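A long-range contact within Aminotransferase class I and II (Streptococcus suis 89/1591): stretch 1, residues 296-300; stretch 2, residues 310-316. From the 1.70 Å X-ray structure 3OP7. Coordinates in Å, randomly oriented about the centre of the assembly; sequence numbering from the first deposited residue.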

# COMPACT_ATOMS: atom_id res chain seq x y z
N PRO A 296 38.10 -19.73 -3.37
CA PRO A 296 38.26 -20.04 -4.80
C PRO A 296 36.98 -20.50 -5.52
O PRO A 296 36.92 -20.45 -6.76
CB PRO A 296 39.32 -21.16 -4.80
CG PRO A 296 39.23 -21.79 -3.46
CD PRO A 296 38.70 -20.75 -2.50
N LEU A 297 35.95 -20.90 -4.78
CA LEU A 297 34.68 -21.34 -5.38
C LEU A 297 33.68 -20.21 -5.57
O LEU A 297 32.54 -20.46 -5.98
CB LEU A 297 34.04 -22.46 -4.54
CG LEU A 297 34.82 -23.78 -4.47
CD1 LEU A 297 34.01 -24.83 -3.71
CD2 LEU A 297 35.22 -24.27 -5.88
N VAL A 298 34.06 -18.98 -5.24
CA VAL A 298 33.12 -17.88 -5.42
C VAL A 298 33.78 -16.72 -6.13
O VAL A 298 34.96 -16.48 -5.95
CB VAL A 298 32.51 -17.36 -4.09
CG1 VAL A 298 32.10 -18.52 -3.20
CG2 VAL A 298 33.51 -16.47 -3.35
N SER A 299 33.00 -16.00 -6.91
CA SER A 299 33.52 -14.84 -7.63
C SER A 299 32.33 -13.94 -7.90
O SER A 299 31.18 -14.40 -7.80
CB SER A 299 34.26 -15.26 -8.93
OG SER A 299 33.32 -15.68 -9.91
N TYR A 300 32.58 -12.67 -8.18
CA TYR A 300 31.45 -11.78 -8.55
C TYR A 300 31.87 -10.53 -9.32
O TYR A 300 33.08 -10.26 -9.46
CB TYR A 300 30.63 -11.45 -7.30
CG TYR A 300 31.09 -10.34 -6.36
CD1 TYR A 300 32.42 -9.92 -6.29
CD2 TYR A 300 30.22 -9.82 -5.45
CE1 TYR A 300 32.82 -8.94 -5.35
CE2 TYR A 300 30.61 -8.84 -4.53
CZ TYR A 300 31.90 -8.40 -4.48
OH TYR A 300 32.28 -7.44 -3.56
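Stretch 2 (310-316) FVKIAVD

A single water stitches side chain to main chain across this pair of strands: it lies 3.0 Å from Ser299 OG and donates a hydrogen bond to Lys312 O at 2.8 Å. The same carbonyl also accepts the amide of Ser299, with Ser299 N to Lys312 O at 3.1 Å, so one backbone oxygen serves both the sheet and the solvent beside it.

The contact illustrates how a short antiparallel ladder is held by few backbone bonds and finished by side-chain packing. Stretch 2 runs as an extended strand through residues 310-313 and leaves it at Ala314, whose phi/psi of -78/61 breaks the extended run; a weak bond from Val315 N to Ile313 O, 2.9 Å, spans the turn. Its direction is roughly opposite to that of the strand beginning at Val298, the two N-to-C axes making an angle of 142° and approaching to 4.7 Å. The register therefore descends on one side as it climbs on the other: Leu297 is level with Ala314, Val298 with Ile313, Ser299 with Lys312 and Tyr300 with Val311.

Ser299 and Lys312 form the hydrogen-bonded pair, their CA atoms 5.3 Å apart. The return bond, Lys312 N to Ser299 O, is shorter at 2.8 Å and closes the ring characteristic of such a pair. Two residues along, Ala314 N donates to Leu297 O at 2.8 Å, carrying the backbone pairing past the end of the stretch 2 strand. Between these bonds lies the non-hydrogen-bonded pair Val298 and Ile313, with CA atoms 4.8 Å apart. Here the alpha carbons turn their hydrogens to the opposing carbonyls, Val298 CA lying 3.3 Å from Lys312 O and Ile313 CA 3.5 Å from Leu297 O.

Alternation along the strands sorts the side chains. Val298, Tyr300, Val311 and Ile313 share one face, where Val298 CG1 meets Ile313 CD1 at 3.6 Å and Val298 CB approaches Val311 CG1 at 3.9 Å. With both chi angles in m, Ile313 brings the end of its side chain nearer to stretch 1. Tyr300 CD2 lies 3.9 Å from Val311 CG2, while Phe310 O sits at the edge of the tyrosine ring, 3.6 Å from Tyr300 CB. On the other face are the exposed Ser299 and Lys312; their side chains come within 3.9 Å at Ser299 OG and Lys312 CB, before the all-t lysine chain leads away. Beyond the ladder, Leu297 CD1 rests 4.1 Å from Val315 CG2, extending apolar contact into the loop.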

# COMPACT_ATOMS: atom_id res chain seq x y z
N PHE A 310 25.56 -10.22 -5.99
CA PHE A 310 25.09 -11.43 -6.69
C PHE A 310 26.35 -12.21 -6.96
O PHE A 310 27.12 -11.87 -7.85
CB PHE A 310 24.34 -11.08 -7.96
CG PHE A 310 23.32 -12.10 -8.41
CD1 PHE A 310 22.43 -12.68 -7.53
CD2 PHE A 310 23.25 -12.47 -9.75
CE1 PHE A 310 21.45 -13.58 -7.98
CE2 PHE A 310 22.32 -13.38 -10.19
CZ PHE A 310 21.39 -13.92 -9.31
N VAL A 311 26.52 -13.27 -6.19
CA VAL A 311 27.79 -13.96 -6.12
C VAL A 311 27.67 -15.27 -6.88
O VAL A 311 26.67 -16.00 -6.78
CB VAL A 311 28.16 -14.20 -4.64
CG1 VAL A 311 29.42 -14.96 -4.49
CG2 VAL A 311 28.25 -12.87 -3.90
N LYS A 312 28.67 -15.54 -7.70
CA LYS A 312 28.69 -16.74 -8.52
C LYS A 312 29.37 -17.88 -7.77
O LYS A 312 30.55 -17.78 -7.44
CB LYS A 312 29.47 -16.47 -9.81
CG LYS A 312 29.29 -17.52 -10.88
CD LYS A 312 30.21 -17.24 -12.05
CE LYS A 312 29.81 -18.01 -13.32
NZ LYS A 312 30.47 -17.37 -14.51
N ILE A 313 28.62 -18.96 -7.52
CA ILE A 313 29.13 -20.12 -6.78
C ILE A 313 29.47 -21.24 -7.77
O ILE A 313 28.58 -21.79 -8.41
CB ILE A 313 28.06 -20.64 -5.74
CG1 ILE A 313 27.57 -19.52 -4.83
CG2 ILE A 313 28.63 -21.82 -4.91
CD1 ILE A 313 28.63 -18.86 -3.97
N ALA A 314 30.77 -21.55 -7.92
CA ALA A 314 31.26 -22.62 -8.82
C ALA A 314 31.09 -24.04 -8.25
O ALA A 314 32.08 -24.78 -8.05
CB ALA A 314 32.74 -22.36 -9.20
N VAL A 315 29.83 -24.41 -8.00
CA VAL A 315 29.44 -25.74 -7.51
C VAL A 315 28.27 -26.23 -8.37
O VAL A 315 27.32 -25.48 -8.63
CB VAL A 315 29.00 -25.71 -6.03
CG1 VAL A 315 28.52 -27.11 -5.58
CG2 VAL A 315 30.16 -25.21 -5.14
N ASP A 316 28.32 -27.50 -8.76
CA ASP A 316 27.37 -28.05 -9.72
C ASP A 316 26.15 -28.63 -8.99
O ASP A 316 25.98 -29.86 -8.88
CB ASP A 316 28.06 -29.12 -10.59
CG ASP A 316 27.24 -29.49 -11.81
OD1 ASP A 316 26.39 -28.68 -12.22
OD2 ASP A 316 27.44 -30.59 -12.37
O HOH W 1 32.71 -18.54 -9.06